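Local coordinates for mitotic checkpoint control protein kinase BUB1 (Drosophila melanogaster, PDB 6JKK) that probably acts as an ATP-binding protein kinase of the mitotic checkpoint at kinetochores, the piece crystallised here being its kinase domain, at residues I22-Y27 / I97-H102; P32-V37 / W93-C98; D168-L173 / L247-L252; P242-L247 / R305-L310. All blocks are in the same frame, centred on the assembly; numbering follows the deposited sequence. Where two conformers were deposited one is given.

Contact 1. Residues I22-Y27 / I97-H102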
# COMPACT_ATOMS: atom_id res chain seq x y z
N ILE A 22 -3.34 25.09 -4.19
CA ILE A 22 -3.64 25.05 -2.76
C ILE A 22 -2.51 25.63 -1.91
O ILE A 22 -2.51 25.45 -0.68
CB ILE A 22 -3.93 23.62 -2.29
CG1 ILE A 22 -2.68 22.74 -2.46
CG2 ILE A 22 -5.10 23.02 -3.06
CD1 ILE A 22 -2.84 21.37 -1.91
N ASP A 23 -1.57 26.31 -2.55
CA ASP A 23 -0.46 26.97 -1.84
C ASP A 23 0.28 26.01 -0.91
O ASP A 23 0.45 26.28 0.28
CB ASP A 23 -0.97 28.19 -1.06
CG ASP A 23 -1.57 29.26 -1.96
OD1 ASP A 23 -0.91 29.64 -2.95
OD2 ASP A 23 -2.69 29.72 -1.67
N PHE A 24 0.70 24.87 -1.46
CA PHE A 24 1.31 23.82 -0.67
C PHE A 24 2.66 24.24 -0.07
O PHE A 24 2.94 23.95 1.10
CB PHE A 24 1.47 22.54 -1.49
CG PHE A 24 1.93 21.36 -0.69
CD1 PHE A 24 1.14 20.86 0.35
CD2 PHE A 24 3.14 20.76 -0.96
CE1 PHE A 24 1.56 19.78 1.10
CE2 PHE A 24 3.57 19.67 -0.22
CZ PHE A 24 2.79 19.17 0.81
N SER A 25 3.49 24.94 -0.85
CA SER A 25 4.81 25.34 -0.37
C SER A 25 4.71 26.29 0.82
O SER A 25 5.47 26.17 1.79
CB SER A 25 5.62 25.99 -1.50
OG SER A 25 4.95 27.14 -2.00
N MET A 26 3.77 27.21 0.75
CA MET A 26 3.49 28.12 1.85
C MET A 26 3.09 27.36 3.12
O MET A 26 3.42 27.78 4.24
CB MET A 26 2.40 29.09 1.42
CG MET A 26 1.70 29.82 2.52
SD MET A 26 0.43 30.88 1.80
CE MET A 26 1.36 31.59 0.45
N TYR A 27 2.39 26.24 2.95
CA TYR A 27 2.00 25.42 4.09
C TYR A 27 3.20 24.67 4.69
O TYR A 27 3.44 24.77 5.89
CB TYR A 27 0.89 24.43 3.71
CG TYR A 27 0.47 23.47 4.81
CD1 TYR A 27 0.12 23.93 6.08
CD2 TYR A 27 0.42 22.10 4.58
CE1 TYR A 27 -0.27 23.05 7.08
CE2 TYR A 27 0.03 21.21 5.57
CZ TYR A 27 -0.32 21.69 6.82
OH TYR A 27 -0.70 20.80 7.81
N ILE A 97 -0.03 14.06 -0.02
CA ILE A 97 -0.96 12.95 0.18
C ILE A 97 -0.94 12.45 1.62
O ILE A 97 -1.98 12.25 2.24
CB ILE A 97 -0.67 11.76 -0.78
CG1 ILE A 97 -0.94 12.15 -2.24
CG2 ILE A 97 -1.48 10.53 -0.36
CD1 ILE A 97 -2.40 12.55 -2.54
N CYS A 98 0.26 12.24 2.15
CA CYS A 98 0.41 11.70 3.50
C CYS A 98 -0.15 12.64 4.55
O CYS A 98 -0.81 12.20 5.50
CB CYS A 98 1.88 11.42 3.81
SG CYS A 98 2.48 9.96 2.97
N LEU A 99 0.10 13.93 4.39
CA LEU A 99 -0.46 14.92 5.29
C LEU A 99 -1.99 14.85 5.25
O LEU A 99 -2.66 14.89 6.29
CB LEU A 99 0.02 16.33 4.90
CG LEU A 99 1.49 16.63 5.21
CD1 LEU A 99 1.96 17.89 4.49
CD2 LEU A 99 1.71 16.76 6.71
N GLU A 100 -2.55 14.74 4.04
CA GLU A 100 -4.01 14.72 3.88
C GLU A 100 -4.62 13.48 4.49
O GLU A 100 -5.65 13.54 5.15
CB GLU A 100 -4.41 14.84 2.40
CG GLU A 100 -4.42 16.27 1.87
CD GLU A 100 -5.27 17.20 2.71
OE1 GLU A 100 -6.51 17.06 2.70
OE2 GLU A 100 -4.70 18.07 3.39
N ILE A 101 -3.98 12.33 4.25
CA ILE A 101 -4.47 11.09 4.84
C ILE A 101 -4.60 11.25 6.36
O ILE A 101 -5.65 10.97 6.94
CB ILE A 101 -3.55 9.90 4.50
CG1 ILE A 101 -3.75 9.48 3.05
CG2 ILE A 101 -3.86 8.72 5.41
CD1 ILE A 101 -2.73 8.46 2.56
N HIS A 102 -3.54 11.74 7.00
CA HIS A 102 -3.56 11.84 8.45
C HIS A 102 -4.44 13.00 8.94
O HIS A 102 -4.88 13.02 10.08
CB HIS A 102 -2.14 11.87 9.02
CG HIS A 102 -1.46 10.53 8.93
ND1 HIS A 102 -1.57 9.58 9.92
CD2 HIS A 102 -0.71 9.97 7.95
CE1 HIS A 102 -0.91 8.49 9.56
NE2 HIS A 102 -0.37 8.71 8.37
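Leu99 rests a single methyl, CD1, against two neighbouring rings, those of Phe24 and Tyr27, and that methyl makes the whole contact. The interactions are entirely apolar. On Phe24, CD1 lies 3.9 Å from CE1 and 4.0 Å from CZ, so it meets the edge of the ring, close to the ring plane, and straddles one bond of the rim. On Tyr27 the same methyl sits 4.0 Å from CE2, approaching obliquely, while the phenol and the leucine chain run past each other in opposite directions. Both aromatic side chains extend anti to their own backbone N (chi1 -172° for Phe24, 177° for Tyr27), and being three residues apart on one helical turn they emerge on the same side of helix 24-28. Phe24 is buried, whereas Tyr27 remains exposed at the border.

The helical geometry starts just after Asp23, whose positive phi makes it the C-prime residue of a Schellman motif closing helix 12-21. The chain thus turns out of one N-terminal helix straight into the next. Ile22 and Phe24 rest on Tyr96 and Tyr92, which puts this short N-terminal extension against helix 92-104, the C-helix of the kinase N-lobe, just ahead of strand 34-36.

Contact 2. Residues P32-V37 / W93-C98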
# COMPACT_ATOMS: atom_id res chain seq x y z
N PRO A 32 6.71 22.37 11.66
CA PRO A 32 7.90 22.18 12.49
C PRO A 32 8.64 20.88 12.17
O PRO A 32 9.83 20.80 12.45
CB PRO A 32 7.33 22.13 13.91
CG PRO A 32 6.07 22.94 13.84
CD PRO A 32 5.51 22.61 12.48
N HIS A 33 7.95 19.89 11.61
CA HIS A 33 8.62 18.63 11.29
C HIS A 33 9.14 18.59 9.86
O HIS A 33 9.62 17.56 9.40
CB HIS A 33 7.73 17.42 11.59
CG HIS A 33 6.58 17.25 10.65
ND1 HIS A 33 5.61 18.21 10.48
CD2 HIS A 33 6.23 16.21 9.86
CE1 HIS A 33 4.71 17.78 9.61
NE2 HIS A 33 5.06 16.57 9.22
N CYS A 34 9.06 19.73 9.17
CA CYS A 34 9.62 19.85 7.83
C CYS A 34 10.73 20.89 7.88
O CYS A 34 10.53 21.98 8.42
CB CYS A 34 8.54 20.29 6.85
SG CYS A 34 9.12 20.55 5.15
N GLN A 35 11.89 20.55 7.33
CA GLN A 35 12.96 21.53 7.19
C GLN A 35 13.29 21.76 5.73
O GLN A 35 13.70 20.84 5.02
CB GLN A 35 14.23 21.11 7.95
CG GLN A 35 15.38 22.11 7.77
CD GLN A 35 16.59 21.81 8.64
OE1 GLN A 35 16.73 20.71 9.17
NE2 GLN A 35 17.46 22.79 8.80
N LEU A 36 13.09 22.99 5.27
CA LEU A 36 13.56 23.42 3.96
C LEU A 36 15.07 23.67 4.00
O LEU A 36 15.57 24.35 4.89
CB LEU A 36 12.84 24.69 3.52
CG LEU A 36 11.74 24.55 2.47
CD1 LEU A 36 10.75 23.48 2.85
CD2 LEU A 36 11.04 25.88 2.26
N VAL A 37 15.79 23.11 3.02
CA VAL A 37 17.22 23.38 2.88
C VAL A 37 17.56 23.65 1.42
O VAL A 37 16.78 23.34 0.52
CB VAL A 37 18.10 22.20 3.39
CG1 VAL A 37 17.91 21.97 4.88
CG2 VAL A 37 17.80 20.93 2.60
N TRP A 93 4.53 15.96 -3.77
CA TRP A 93 3.21 15.33 -3.85
C TRP A 93 3.03 14.23 -2.81
O TRP A 93 1.97 14.14 -2.18
CB TRP A 93 2.99 14.76 -5.26
CG TRP A 93 1.65 14.12 -5.46
CD1 TRP A 93 1.38 12.77 -5.54
CD2 TRP A 93 0.39 14.79 -5.60
NE1 TRP A 93 0.02 12.58 -5.72
CE2 TRP A 93 -0.60 13.80 -5.76
CE3 TRP A 93 0.01 16.14 -5.60
CZ2 TRP A 93 -1.95 14.12 -5.93
CZ3 TRP A 93 -1.32 16.45 -5.77
CH2 TRP A 93 -2.29 15.45 -5.93
N GLU A 94 4.05 13.41 -2.64
CA GLU A 94 3.98 12.35 -1.64
C GLU A 94 3.72 12.91 -0.23
O GLU A 94 2.91 12.37 0.52
CB GLU A 94 5.26 11.51 -1.67
CG GLU A 94 5.33 10.47 -0.58
CD GLU A 94 6.50 9.53 -0.77
OE1 GLU A 94 7.26 9.74 -1.74
OE2 GLU A 94 6.64 8.60 0.03
N PHE A 95 4.40 14.01 0.10
CA PHE A 95 4.23 14.66 1.40
C PHE A 95 2.79 15.17 1.51
O PHE A 95 2.13 14.97 2.53
CB PHE A 95 5.25 15.81 1.55
CG PHE A 95 5.42 16.32 2.96
CD1 PHE A 95 5.00 15.57 4.06
CD2 PHE A 95 5.99 17.58 3.19
CE1 PHE A 95 5.16 16.06 5.36
CE2 PHE A 95 6.15 18.07 4.49
CZ PHE A 95 5.73 17.32 5.57
N TYR A 96 2.29 15.79 0.44
CA TYR A 96 0.90 16.28 0.43
C TYR A 96 -0.11 15.17 0.72
O TYR A 96 -0.96 15.32 1.60
CB TYR A 96 0.55 16.95 -0.91
CG TYR A 96 -0.95 17.12 -1.10
CD1 TYR A 96 -1.64 18.16 -0.48
CD2 TYR A 96 -1.68 16.23 -1.89
CE1 TYR A 96 -3.01 18.30 -0.63
CE2 TYR A 96 -3.06 16.37 -2.05
CZ TYR A 96 -3.72 17.41 -1.42
OH TYR A 96 -5.08 17.57 -1.58
N ILE A 97 -0.03 14.06 -0.02
CA ILE A 97 -0.96 12.95 0.18
C ILE A 97 -0.94 12.45 1.62
O ILE A 97 -1.98 12.25 2.24
CB ILE A 97 -0.67 11.76 -0.78
CG1 ILE A 97 -0.94 12.15 -2.24
CG2 ILE A 97 -1.48 10.53 -0.36
CD1 ILE A 97 -2.40 12.55 -2.54
N CYS A 98 0.26 12.24 2.15
CA CYS A 98 0.41 11.70 3.50
C CYS A 98 -0.15 12.64 4.55
O CYS A 98 -0.81 12.20 5.50
CB CYS A 98 1.88 11.42 3.81
SG CYS A 98 2.48 9.96 2.97
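Phe95, on the C-helix of the kinase N-lobe, meets Cys34, which begins strand 34-36, an edge strand of the N-lobe sheet, and His33 just before it. From CB the phenylalanine chain runs anti to its backbone N (chi1 -165°), which carries the ring straight out from the helix toward the sheet. Toward this strand CB and CG make no contact; the far half of the ring does the touching. On one flank CE2 takes Cys34, with SG at 3.9 Å and CB at 4.0 Å. This is a sulfur-aromatic contact, but an oblique one, with SG 5.2 Å from the centroid of the Phe95 ring. On the other flank CE1 is 3.9 Å from His33 NE2, and the same nitrogen is nearest to the tip, CZ. His33 reaches it because its imidazole is folded between the backbone N and the carbonyl carbon (chi1 71°). The two rings meet obliquely, their planes at 74°.

Around this core, Phe95 also packs on Ala120 and Tyr129, so its ring is bedded in the sheet that strand 34-36 joins through backbone bonds to strand 119-122. One residue back, Glu94 makes the salt bridge to Lys85, the predicted ATP-binding lysine; this is the Lys-Glu pair familiar from kinases with the C-helix turned in. At the tip of the phenylalanine, His33 NE2 lies near the ring plane, 3.8 Å from Phe95 CZ.

Contact 3. Residues D168-L173 / L247-L252; sequences DIVDHL and LDLYGL
With CG1 of Val170 anti to the backbone N (chi1 173°), its CG2 falls beside that N, and the two methyls fork toward different leucines of the opposite helix. CG1 goes to Leu249, where it meets CD2 at 4.1 Å as the two chains pass at a slant. CG2 faces Leu252, 4.0 Å from its CG and 4.1 Å from its CD1, and here the side chains come tip to tip. Leu252 has an unusual first torsion (chi1 -116°), away from the staggered positions, which sets its CG and CD1 against the valine. One turn further along, Leu173 CD2 touches the carboxylate of Asp248, 4.2 Å from OD2.

No hydrogen bond crosses between the helices, and the Asp248 carboxylate is held by other partners: OD2 accepts from His174 NE2 and His180 N, OD1 from Ala181 N. The leucine methyl therefore packs beside a buried carboxylate whose two oxygens are already bonded. On the side of its helix turned from the contact, His172 ND1 donates to Asp168 O at 2.9 Å in a bond lying in the imidazole plane, while His172 N reaches the same oxygen from the opposite face of the carbonyl.

Over these two segments the helix axes run antiparallel (173°), with a closest approach of 11.3 Å. Leu310 packs against both Val170 and Leu249. Helices 156-175 and 246-261 correspond to the E and F helices of the kinase C-lobe, whose pairing forms its core. An F-helix aspartate bonded to the backbone of the catalytic-loop region, as Asp248 is to His180 and Ala181, is characteristic of the protein kinase fold.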
# COMPACT_ATOMS: atom_id res chain seq x y z
N ASP A 168 -9.93 -3.75 4.77
CA ASP A 168 -10.35 -2.72 5.72
C ASP A 168 -9.53 -1.45 5.49
O ASP A 168 -10.06 -0.34 5.52
CB ASP A 168 -10.17 -3.21 7.16
CG ASP A 168 -11.32 -2.82 8.08
OD1 ASP A 168 -12.39 -2.40 7.58
OD2 ASP A 168 -11.16 -2.96 9.31
N ILE A 169 -8.23 -1.62 5.25
CA ILE A 169 -7.34 -0.48 5.05
C ILE A 169 -7.70 0.30 3.78
O ILE A 169 -7.74 1.53 3.78
CB ILE A 169 -5.86 -0.93 5.02
CG1 ILE A 169 -5.45 -1.44 6.41
CG2 ILE A 169 -4.95 0.21 4.59
CD1 ILE A 169 -4.11 -2.19 6.43
N VAL A 170 -7.96 -0.43 2.70
CA VAL A 170 -8.32 0.19 1.42
C VAL A 170 -9.69 0.85 1.50
O VAL A 170 -9.89 1.96 0.98
CB VAL A 170 -8.26 -0.85 0.28
CG1 VAL A 170 -8.78 -0.28 -1.03
CG2 VAL A 170 -6.84 -1.34 0.11
N ASP A 171 -10.65 0.18 2.15
CA ASP A 171 -11.98 0.73 2.33
C ASP A 171 -11.92 2.10 3.02
O ASP A 171 -12.53 3.07 2.56
CB ASP A 171 -12.85 -0.24 3.13
CG ASP A 171 -14.35 0.03 2.97
OD1 ASP A 171 -14.79 0.38 1.86
OD2 ASP A 171 -15.08 -0.13 3.97
N HIS A 172 -11.17 2.18 4.11
CA HIS A 172 -11.05 3.45 4.83
C HIS A 172 -10.28 4.49 4.02
O HIS A 172 -10.56 5.68 4.12
CB HIS A 172 -10.38 3.25 6.19
CG HIS A 172 -11.30 2.69 7.24
ND1 HIS A 172 -11.56 1.34 7.37
CD2 HIS A 172 -12.04 3.30 8.20
CE1 HIS A 172 -12.41 1.15 8.36
NE2 HIS A 172 -12.71 2.32 8.88
N LEU A 173 -9.32 4.04 3.21
CA LEU A 173 -8.58 4.98 2.36
C LEU A 173 -9.49 5.59 1.29
O LEU A 173 -9.44 6.79 1.04
CB LEU A 173 -7.38 4.28 1.70
CG LEU A 173 -6.46 5.20 0.88
CD1 LEU A 173 -5.58 6.03 1.81
CD2 LEU A 173 -5.59 4.40 -0.08
N LEU A 247 -8.62 0.80 -9.79
CA LEU A 247 -7.17 0.59 -9.91
C LEU A 247 -6.59 -0.03 -8.64
O LEU A 247 -5.73 -0.92 -8.70
CB LEU A 247 -6.46 1.91 -10.23
CG LEU A 247 -4.95 1.83 -10.49
CD1 LEU A 247 -4.67 0.93 -11.69
CD2 LEU A 247 -4.34 3.21 -10.71
N ASP A 248 -7.06 0.45 -7.49
CA ASP A 248 -6.63 -0.08 -6.20
C ASP A 248 -7.20 -1.47 -5.96
O ASP A 248 -6.52 -2.34 -5.42
CB ASP A 248 -7.08 0.85 -5.08
CG ASP A 248 -6.11 1.97 -4.83
OD1 ASP A 248 -5.08 2.03 -5.54
OD2 ASP A 248 -6.37 2.78 -3.92
N LEU A 249 -8.45 -1.68 -6.37
CA LEU A 249 -9.13 -2.95 -6.14
C LEU A 249 -8.47 -4.04 -6.99
O LEU A 249 -8.38 -5.20 -6.59
CB LEU A 249 -10.63 -2.82 -6.42
CG LEU A 249 -11.33 -1.73 -5.60
CD1 LEU A 249 -12.83 -1.74 -5.81
CD2 LEU A 249 -11.01 -1.87 -4.12
N TYR A 250 -7.98 -3.64 -8.16
CA TYR A 250 -7.18 -4.54 -8.99
C TYR A 250 -5.88 -4.88 -8.26
O TYR A 250 -5.49 -6.05 -8.19
CB TYR A 250 -6.88 -3.88 -10.34
CG TYR A 250 -5.98 -4.69 -11.25
CD1 TYR A 250 -6.50 -5.66 -12.10
CD2 TYR A 250 -4.61 -4.47 -11.27
CE1 TYR A 250 -5.68 -6.39 -12.93
CE2 TYR A 250 -3.78 -5.19 -12.10
CZ TYR A 250 -4.32 -6.16 -12.93
OH TYR A 250 -3.50 -6.88 -13.75
N GLY A 251 -5.22 -3.86 -7.71
CA GLY A 251 -3.99 -4.06 -6.96
C GLY A 251 -4.17 -4.99 -5.77
O GLY A 251 -3.31 -5.85 -5.49
N LEU A 252 -5.30 -4.82 -5.09
CA LEU A 252 -5.67 -5.65 -3.95
C LEU A 252 -5.70 -7.13 -4.32
O LEU A 252 -5.13 -7.97 -3.62
CB LEU A 252 -7.05 -5.25 -3.43
CG LEU A 252 -7.17 -4.69 -2.01
CD1 LEU A 252 -8.64 -4.57 -1.62
CD2 LEU A 252 -6.41 -5.55 -1.01

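Contact 4. Residues P242-L247 / R305-L310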
# COMPACT_ATOMS: atom_id res chain seq x y z
N PRO A 242 -12.97 4.03 -18.60
CA PRO A 242 -12.58 4.91 -17.48
C PRO A 242 -12.47 4.15 -16.16
O PRO A 242 -13.13 3.13 -15.99
CB PRO A 242 -13.74 5.91 -17.42
CG PRO A 242 -14.89 5.20 -18.06
CD PRO A 242 -14.28 4.39 -19.15
N TRP A 243 -11.65 4.66 -15.25
CA TRP A 243 -11.45 4.04 -13.94
C TRP A 243 -11.16 5.10 -12.89
O TRP A 243 -10.66 6.17 -13.20
CB TRP A 243 -10.29 3.06 -13.98
CG TRP A 243 -9.03 3.66 -14.52
CD1 TRP A 243 -8.60 3.64 -15.81
CD2 TRP A 243 -8.04 4.37 -13.77
NE1 TRP A 243 -7.40 4.30 -15.92
CE2 TRP A 243 -7.03 4.76 -14.68
CE3 TRP A 243 -7.90 4.72 -12.43
CZ2 TRP A 243 -5.91 5.48 -14.29
CZ3 TRP A 243 -6.78 5.43 -12.04
CH2 TRP A 243 -5.80 5.80 -12.96
N THR A 244 -11.48 4.78 -11.64
CA THR A 244 -11.00 5.53 -10.49
C THR A 244 -10.50 4.53 -9.47
O THR A 244 -9.39 4.02 -9.58
CB THR A 244 -12.09 6.43 -9.87
OG1 THR A 244 -13.26 5.64 -9.60
CG2 THR A 244 -12.45 7.58 -10.81
N TYR A 245 -11.35 4.21 -8.49
CA TYR A 245 -10.96 3.31 -7.40
C TYR A 245 -10.68 1.87 -7.84
O TYR A 245 -10.01 1.12 -7.12
CB TYR A 245 -12.01 3.35 -6.28
CG TYR A 245 -12.24 4.74 -5.72
CD1 TYR A 245 -11.43 5.25 -4.71
CD2 TYR A 245 -13.26 5.55 -6.20
CE1 TYR A 245 -11.63 6.52 -4.20
CE2 TYR A 245 -13.47 6.81 -5.70
CZ TYR A 245 -12.65 7.29 -4.70
OH TYR A 245 -12.87 8.56 -4.20
N GLN A 246 -11.17 1.48 -9.01
CA GLN A 246 -10.94 0.13 -9.53
C GLN A 246 -9.46 -0.22 -9.60
O GLN A 246 -9.08 -1.40 -9.48
CB GLN A 246 -11.56 -0.04 -10.93
CG GLN A 246 -13.06 0.23 -11.03
CD GLN A 246 -13.37 1.68 -11.37
OE1 GLN A 246 -12.78 2.60 -10.82
NE2 GLN A 246 -14.31 1.88 -12.30
N LEU A 247 -8.62 0.80 -9.79
CA LEU A 247 -7.17 0.59 -9.91
C LEU A 247 -6.59 -0.03 -8.64
O LEU A 247 -5.73 -0.92 -8.70
CB LEU A 247 -6.46 1.91 -10.23
CG LEU A 247 -4.95 1.83 -10.49
CD1 LEU A 247 -4.67 0.93 -11.69
CD2 LEU A 247 -4.34 3.21 -10.71
N ARG A 305 -19.19 4.91 -10.95
CA ARG A 305 -20.21 5.51 -10.10
C ARG A 305 -20.37 4.78 -8.78
O ARG A 305 -20.57 5.41 -7.74
CB ARG A 305 -21.55 5.57 -10.82
CG ARG A 305 -21.55 6.51 -12.01
CD ARG A 305 -22.92 7.13 -12.18
NE ARG A 305 -22.84 8.48 -12.73
CZ ARG A 305 -23.08 8.79 -14.01
NH1 ARG A 305 -23.43 7.84 -14.87
NH2 ARG A 305 -22.99 10.05 -14.41
N THR A 306 -20.30 3.45 -8.83
CA THR A 306 -20.46 2.63 -7.63
C THR A 306 -19.39 1.53 -7.55
O THR A 306 -19.22 0.75 -8.48
CB THR A 306 -21.85 1.96 -7.59
OG1 THR A 306 -21.96 1.00 -8.64
CG2 THR A 306 -22.94 3.00 -7.76
N MET A 307 -18.67 1.50 -6.43
CA MET A 307 -17.68 0.45 -6.19
C MET A 307 -18.34 -0.71 -5.43
O MET A 307 -19.36 -0.51 -4.78
CB MET A 307 -16.50 1.00 -5.39
CG MET A 307 -15.68 2.04 -6.14
SD MET A 307 -14.93 1.35 -7.63
CE MET A 307 -15.78 2.32 -8.88
N PRO A 308 -17.77 -1.92 -5.53
CA PRO A 308 -18.28 -3.03 -4.73
C PRO A 308 -18.15 -2.78 -3.23
O PRO A 308 -17.26 -2.04 -2.81
CB PRO A 308 -17.37 -4.20 -5.13
CG PRO A 308 -16.15 -3.56 -5.73
CD PRO A 308 -16.67 -2.34 -6.42
N ASN A 309 -19.04 -3.39 -2.45
CA ASN A 309 -18.99 -3.27 -0.99
C ASN A 309 -17.84 -4.10 -0.42
O ASN A 309 -17.93 -5.33 -0.34
CB ASN A 309 -20.33 -3.70 -0.39
CG ASN A 309 -20.44 -3.41 1.11
OD1 ASN A 309 -19.47 -3.51 1.85
ND2 ASN A 309 -21.64 -3.05 1.55
N LEU A 310 -16.76 -3.44 -0.02
CA LEU A 310 -15.58 -4.13 0.51
C LEU A 310 -15.86 -4.78 1.87
O LEU A 310 -15.23 -5.79 2.22
CB LEU A 310 -14.39 -3.17 0.61
CG LEU A 310 -13.94 -2.46 -0.67
CD1 LEU A 310 -12.61 -1.73 -0.47
CD2 LEU A 310 -13.82 -3.45 -1.82
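Here a loop packs on a turn through one side chain: Met307, in the loop between helices 288-299 and 310-322, fits against the turn that leads into helix 246-261, the F-helix of the kinase C-lobe. Met307 supplies most of the buried surface, meeting Tyr245 and Gln246 together. Its chain leaves with CG beside the backbone N and then bends at chi2 (-62°) and again at chi3, curling the thioether against Tyr245 and Gln246 instead of running straight out. CG and SD pass alongside Tyr245 CB, which is 3.8 Å from the sulfur. The phenol itself is turned obliquely to the methionine, and its ring also meets that of His174. Beyond the sulfur, the terminal methyl CE comes up to the amide of Gln246, the two chains crossing at about a right angle.

A bond within its own turn helps to fix that amide. The Gln246 chain bends at chi2 (91°) and brings OE1 back to Thr244 N, which donates at 2.7 Å with a straight N-H...O angle of 163°, the donor lying somewhat out of the amide plane. The glutamine thus folds over the peptide ahead of it and presents CG and the amide group to the methionine. At the far end of the loop, Asn309 OD1 caps the next helix at Gln312 N. On the amide, Met307 CE lies 3.5 Å from Gln246 CD and 3.6 Å from its OE1.

In the fold
From the N terminus, helix 24-28 and then strand 34-36 are laid on helix 92-104. Contacts 1 and 2 thus close loops that end on the same stretch of that helix, sharing Ile97 and Cys98; contact 2 opens later in the chain, and Leu99 also touches His33 between them. Both belong to the N-lobe side. The chain then enters the C-lobe, where contacts 3 and 4 cross, 242-247 beginning before contact 3 has closed at 247-252, and the two share Leu247. Pro308 joins them as well by packing on Leu249. Between the two halves, Ile101 touches Leu173, linking helix 92-104 to helix 156-175.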